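NADPH-flavin oxidoreductase (Helicobacter pylori, PDB 2H0U) is an FMN-dependent NAD(P)H-flavin oxidoreductase of the nitroreductase family, which uses reduced nicotinamide nucleotides to reduce flavin. Local coordinates at the interface of chains A and B. Numbering follows the deposited sequence. Chains: chain A/B, NADPH-flavin oxidoreductase.

The interface of chains A and B. Residues chain A 132, 136, 139-140; chain B 126, 128, 136, 140.
A:Asp136 and B:Lys140, with their twins B:Asp136 and A:Lys140, form a reciprocal pair of salt bridges where helix 131-155 of one subunit meets its copy across the two-fold axis of a nitroreductase-family dimer. B:Lys140 NZ lies 2.9 Å from OD1 of A:Asp136, above the carboxylate plane (58° out of it), and A:Lys140 repeats this on B:Asp136. Lysine suits this place because its chain, extended beyond CG, carries a cationic amine across to the partner helix's acid. The amine of B:Lys140 also donates a hydrogen bond to the hydroxyl OG of A:Ser139, 3.0 Å away; this short polar side chain adds a second acceptor.

Aspartate offers two oxygens: OD1 takes the lysine, while OD2 faces its twin across the axis. A water bridges OD2 of A:Asp136, at 2.7 Å, and OD2 of B:Asp136, at 2.8 Å, and probably eases the repulsion between the acids.

Within chain A, A:Arg132 bends at chi2 (80°), bringing its NE to 2.9 Å from OD2 of A:Asp136, on the syn side but tilted from the carboxylate plane. This second-shell salt bridge probably steadies the acid for B:Lys140. Arginine's several N-H groups also let NH2 make a weak hydrogen bond to the backbone O of B:Met126, a selenomethionine, and touch CD2 of B:Leu128.

Apolar packing includes the lysine stems: CG of A:Lys140 and CG of B:Lys140 meet at 3.6 Å where the chains cross at about a right angle. CE of B:Lys140 also rests against CB of A:Ser139.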
ATOM      1  N   ARG A 132      -1.860 -13.121 -13.269  1.00 13.34           N
ATOM      2  CA  ARG A 132      -2.374 -12.721 -11.955  1.00 13.14           C
ATOM      3  C   ARG A 132      -1.284 -12.190 -11.024  1.00 13.07           C
ATOM      4  O   ARG A 132      -1.500 -11.156 -10.360  1.00 12.26           O
ATOM      5  CB  ARG A 132      -3.160 -13.881 -11.311  1.00 15.44           C
ATOM      6  CG  ARG A 132      -3.496 -13.680  -9.830  1.00 15.26           C
ATOM      7  CD  ARG A 132      -4.687 -12.775  -9.714  1.00 16.72           C
ATOM      8  NE  ARG A 132      -5.192 -12.554  -8.350  1.00 18.07           N
ATOM      9  CZ  ARG A 132      -6.232 -13.198  -7.819  1.00 21.19           C
ATOM     10  NH1 ARG A 132      -6.839 -14.185  -8.489  1.00 19.08           N
ATOM     11  NH2 ARG A 132      -6.650 -12.888  -6.598  1.00 18.24           N
ATOM     12  N   ASP A 136      -1.260  -8.461  -9.515  1.00  9.92           N
ATOM     13  CA  ASP A 136      -1.257  -8.180  -8.069  1.00 10.64           C
ATOM     14  C   ASP A 136      -0.036  -7.377  -7.627  1.00 10.51           C
ATOM     15  O   ASP A 136      -0.121  -6.622  -6.668  1.00  9.04           O
ATOM     16  CB  ASP A 136      -1.397  -9.439  -7.230  1.00 10.46           C
ATOM     17  CG  ASP A 136      -2.814  -9.968  -7.211  1.00 12.75           C
ATOM     18  OD1 ASP A 136      -3.771  -9.185  -7.423  1.00 12.99           O
ATOM     19  OD2 ASP A 136      -2.983 -11.183  -6.985  1.00 14.77           O
ATOM     20  N   SER A 139      -0.945  -3.932  -8.470  1.00  7.60           N
ATOM     21  CA  SER A 139      -1.977  -3.581  -7.460  1.00  8.18           C
ATOM     22  C   SER A 139      -1.386  -3.165  -6.109  1.00  7.71           C
ATOM     23  O   SER A 139      -1.828  -2.198  -5.482  1.00  7.74           O
ATOM     24  CB  SER A 139      -2.946  -4.778  -7.291  1.00  7.26           C
ATOM     25  OG  SER A 139      -3.909  -4.562  -6.237  1.00  8.50           O
ATOM     26  N   LYS A 140      -0.368  -3.876  -5.653  1.00  6.93           N
ATOM     27  CA  LYS A 140       0.362  -3.443  -4.437  1.00  7.49           C
ATOM     28  C   LYS A 140       0.803  -1.960  -4.510  1.00  7.69           C
ATOM     29  O   LYS A 140       0.724  -1.225  -3.501  1.00  8.12           O
ATOM     30  CB  LYS A 140       1.589  -4.369  -4.205  1.00  7.52           C
ATOM     31  CG  LYS A 140       1.191  -5.799  -3.763  1.00  7.66           C
ATOM     32  CD  LYS A 140       2.462  -6.709  -3.648  1.00  8.14           C
ATOM     33  CE  LYS A 140       1.995  -8.178  -3.683  1.00 11.45           C
ATOM     34  NZ  LYS A 140       3.167  -9.061  -3.264  1.00 14.36           N
TER
HETATM   35  N   MSE B 126     -13.113 -11.475  -4.484  1.00 19.47           N
HETATM   36  CA  MSE B 126     -11.692 -11.175  -4.727  1.00 23.69           C
HETATM   37  C   MSE B 126     -10.869 -12.288  -5.404  1.00 21.23           C
HETATM   38  O   MSE B 126      -9.673 -12.112  -5.706  1.00 20.95           O
HETATM   39  CB  MSE B 126     -11.023 -10.749  -3.404  1.00 22.41           C
HETATM   40  CG  MSE B 126     -11.762  -9.652  -2.745  1.00 24.10           C
HETATM   41 SE   MSE B 126     -10.605  -8.433  -1.772  1.00 41.26          SE
HETATM   42  CE  MSE B 126      -8.849  -8.760  -2.530  1.00 31.12           C
ATOM     43  N   LEU B 128      -9.618 -15.079  -4.300  1.00 17.89           N
ATOM     44  CA  LEU B 128      -8.430 -15.504  -3.531  1.00 18.73           C
ATOM     45  C   LEU B 128      -8.529 -17.006  -3.380  1.00 19.34           C
ATOM     46  O   LEU B 128      -9.010 -17.517  -2.352  1.00 18.76           O
ATOM     47  CB  LEU B 128      -8.365 -14.841  -2.155  1.00 18.78           C
ATOM     48  CG  LEU B 128      -8.417 -13.309  -2.158  1.00 17.69           C
ATOM     49  CD1 LEU B 128      -8.197 -12.763  -0.755  1.00 20.90           C
ATOM     50  CD2 LEU B 128      -7.353 -12.751  -3.128  1.00 18.17           C
ATOM     51  N   ASP B 136      -0.536 -12.687  -1.570  1.00  9.92           N
ATOM     52  CA  ASP B 136      -0.401 -11.346  -2.167  1.00 10.64           C
ATOM     53  C   ASP B 136      -1.471 -10.374  -1.678  1.00 10.51           C
ATOM     54  O   ASP B 136      -1.220  -9.178  -1.614  1.00  9.04           O
ATOM     55  CB  ASP B 136      -0.371 -11.384  -3.685  1.00 10.46           C
ATOM     56  CG  ASP B 136       0.961 -11.853  -4.227  1.00 12.75           C
ATOM     57  OD1 ASP B 136       1.996 -11.714  -3.532  1.00 12.99           O
ATOM     58  OD2 ASP B 136       0.983 -12.371  -5.362  1.00 14.77           O
ATOM     59  N   LYS B 140      -0.542  -6.842   0.035  1.00  6.93           N
ATOM     60  CA  LYS B 140      -1.122  -5.509  -0.255  1.00  7.49           C
ATOM     61  C   LYS B 140      -1.367  -4.679   1.030  1.00  7.69           C
ATOM     62  O   LYS B 140      -1.121  -3.453   1.049  1.00  8.12           O
ATOM     63  CB  LYS B 140      -2.442  -5.675  -1.060  1.00  7.52           C
ATOM     64  CG  LYS B 140      -2.208  -6.167  -2.510  1.00  7.66           C
ATOM     65  CD  LYS B 140      -3.577  -6.415  -3.231  1.00  8.14           C
ATOM     66  CE  LYS B 140      -3.312  -7.328  -4.445  1.00 11.45           C
ATOM     67  NZ  LYS B 140      -4.558  -7.324  -5.326  1.00 14.36           N
TER
HETATM   68  O   HOH W   1      -1.153 -13.201  -6.910  0.50 15.87           O